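MlnE (PDB 5D2E) carries, in this N-terminal piece, a B-type ketoreductase of the macrolactin assembly line that binds NADP and probably reduces beta-keto groups of the growing polyketide. Local coordinates at residues A[126-131]-A[171-176]. Residues are numbered along the deposited sequence; the frame is centred on the assembly and turned at random.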
# COMPACT_ATOMS: atom_id res chain seq x y z
N ARG A 126 12.68 -23.88 8.00
CA ARG A 126 13.35 -22.87 7.26
C ARG A 126 12.44 -22.28 6.15
O ARG A 126 12.34 -21.08 5.99
CB ARG A 126 14.56 -23.43 6.59
CG ARG A 126 15.70 -22.40 6.59
CD ARG A 126 16.24 -22.28 5.24
NE ARG A 126 17.15 -21.14 5.10
CZ ARG A 126 18.45 -21.21 5.32
NH1 ARG A 126 18.98 -22.33 5.78
NH2 ARG A 126 19.21 -20.16 5.10
N HIS A 127 11.70 -23.13 5.45
CA HIS A 127 10.80 -22.66 4.41
C HIS A 127 9.40 -22.57 4.89
O HIS A 127 8.84 -23.56 5.28
CB HIS A 127 10.91 -23.59 3.23
CG HIS A 127 12.32 -23.94 2.94
ND1 HIS A 127 13.11 -23.19 2.10
CD2 HIS A 127 13.14 -24.86 3.52
CE1 HIS A 127 14.34 -23.66 2.12
NE2 HIS A 127 14.38 -24.68 2.97
N ILE A 128 8.82 -21.37 4.84
CA ILE A 128 7.51 -21.11 5.34
C ILE A 128 6.67 -20.70 4.16
O ILE A 128 7.11 -19.85 3.39
CB ILE A 128 7.47 -19.92 6.32
CG1 ILE A 128 8.56 -19.97 7.39
CG2 ILE A 128 6.11 -19.78 6.90
CD1 ILE A 128 8.70 -21.25 8.11
N ILE A 129 5.48 -21.32 4.03
CA ILE A 129 4.51 -21.02 3.01
C ILE A 129 3.26 -20.49 3.75
O ILE A 129 2.68 -21.13 4.58
CB ILE A 129 4.11 -22.18 2.10
CG1 ILE A 129 5.34 -22.86 1.47
CG2 ILE A 129 3.04 -21.72 1.10
CD1 ILE A 129 6.13 -22.02 0.58
N HIS A 130 2.88 -19.25 3.42
CA HIS A 130 1.69 -18.68 3.98
C HIS A 130 0.68 -18.56 2.87
O HIS A 130 0.81 -17.72 1.95
CB HIS A 130 2.00 -17.33 4.58
CG HIS A 130 0.87 -16.74 5.36
ND1 HIS A 130 -0.15 -16.04 4.76
CD2 HIS A 130 0.63 -16.69 6.69
CE1 HIS A 130 -1.02 -15.65 5.68
NE2 HIS A 130 -0.55 -15.99 6.87
N PHE A 131 -0.36 -19.39 2.91
CA PHE A 131 -1.37 -19.37 1.89
C PHE A 131 -2.79 -19.42 2.46
O PHE A 131 -3.50 -20.43 2.32
CB PHE A 131 -1.15 -20.57 0.94
CG PHE A 131 -2.10 -20.62 -0.28
CD1 PHE A 131 -2.64 -19.50 -0.83
CD2 PHE A 131 -2.40 -21.82 -0.87
CE1 PHE A 131 -3.46 -19.56 -1.97
CE2 PHE A 131 -3.22 -21.90 -1.99
CZ PHE A 131 -3.72 -20.76 -2.55
N ALA A 171 14.82 -17.76 7.90
CA ALA A 171 13.58 -18.30 7.29
C ALA A 171 13.43 -17.67 5.95
O ALA A 171 13.80 -16.48 5.74
CB ALA A 171 12.38 -18.01 8.14
N GLU A 172 12.88 -18.46 5.02
CA GLU A 172 12.43 -17.94 3.74
C GLU A 172 10.93 -18.06 3.75
O GLU A 172 10.41 -19.19 3.82
CB GLU A 172 13.00 -18.73 2.56
CG GLU A 172 14.37 -19.42 2.80
CD GLU A 172 15.55 -18.48 3.01
OE1 GLU A 172 15.55 -17.38 2.44
OE2 GLU A 172 16.51 -18.87 3.75
N ILE A 173 10.25 -16.94 3.67
CA ILE A 173 8.80 -16.89 3.82
C ILE A 173 8.18 -16.57 2.45
O ILE A 173 8.56 -15.57 1.84
CB ILE A 173 8.37 -15.82 4.80
CG1 ILE A 173 8.94 -16.08 6.21
CG2 ILE A 173 6.83 -15.73 4.81
CD1 ILE A 173 10.23 -15.33 6.52
N LEU A 174 7.26 -17.40 1.98
CA LEU A 174 6.60 -17.20 0.72
C LEU A 174 5.17 -17.02 1.03
O LEU A 174 4.50 -17.94 1.53
CB LEU A 174 6.85 -18.37 -0.28
CG LEU A 174 6.07 -18.27 -1.61
CD1 LEU A 174 6.44 -17.03 -2.44
CD2 LEU A 174 6.32 -19.54 -2.42
N TYR A 175 4.67 -15.81 0.76
CA TYR A 175 3.32 -15.42 0.94
C TYR A 175 2.62 -15.51 -0.41
O TYR A 175 3.08 -14.93 -1.37
CB TYR A 175 3.27 -14.01 1.49
CG TYR A 175 1.97 -13.31 1.31
CD1 TYR A 175 0.86 -13.61 2.08
CD2 TYR A 175 1.83 -12.34 0.31
CE1 TYR A 175 -0.37 -12.98 1.83
CE2 TYR A 175 0.61 -11.71 0.07
CZ TYR A 175 -0.46 -12.03 0.83
OH TYR A 175 -1.62 -11.30 0.55
N LEU A 176 1.49 -16.23 -0.46
CA LEU A 176 0.67 -16.46 -1.64
C LEU A 176 -0.73 -15.95 -1.46
O LEU A 176 -1.31 -16.07 -0.40
CB LEU A 176 0.56 -17.96 -1.96
CG LEU A 176 1.84 -18.77 -1.90
CD1 LEU A 176 1.65 -20.27 -2.07
CD2 LEU A 176 2.76 -18.23 -2.95
O HOH W 1 -1.73 -15.97 2.36
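Ile-128 and Ile-173 sit side by side on neighbouring parallel strands, their CG1 atoms 4.1 Å apart. Strands 127-133 and 171-180 form a beta-alpha-beta unit with helix 141-164. The unit lies in the Rossmann-like half of the ketoreductase away from NADP. That half is consistent with the structural subdomain of polyketide ketoreductases.

Five backbone hydrogen bonds join the strands. On strand 127-133, Ile-128 and His-130 each use both N and O; the first bond runs from Glu-172 N to Arg-126 O.

The buried middle and the C-terminal end are packed by apolar side chains and rings. Helix 141-164 covers the face with Ile-128, Ile-173, His-130 and Tyr-175. On the other face, under helix 222-233, Ile-129 CD1 reaches Leu-174 CB at 3.8 Å. Its CG2 meets Leu-176 CD1. Leu-176 CB lies 3.7 Å from Phe-131 CD1, and the two side chains cross at about a right angle. With CG anti to the backbone N (chi1 -172°), the His-130 side chain passes obliquely across that of Tyr-175. His-130 ND1 lies at the edge of the Tyr-175 ring, in its plane, 3.8 Å from Tyr-175 CD1. A water links this ND1 to Leu-176 O, while NE2 is hydrogen-bonded to Ser-154 OG of helix 141-164. The OH of Tyr-175 is hydrogen-bonded to Tyr-188 O.

The N-terminal end differs. Arg-126 and Glu-172 are partly exposed and meet through a salt bridge. Their side chains run alongside each other, pointing the same way. The guanidinium and carboxylate planes are only 20° apart. NH1 of Arg-126 has a second acidic partner, Glu-58. Arg-126 NE gives the main bond, 2.7 Å to the anti lone pair of Glu-172 OE2; NH2 adds a weak one to the same oxygen at 3.3 Å.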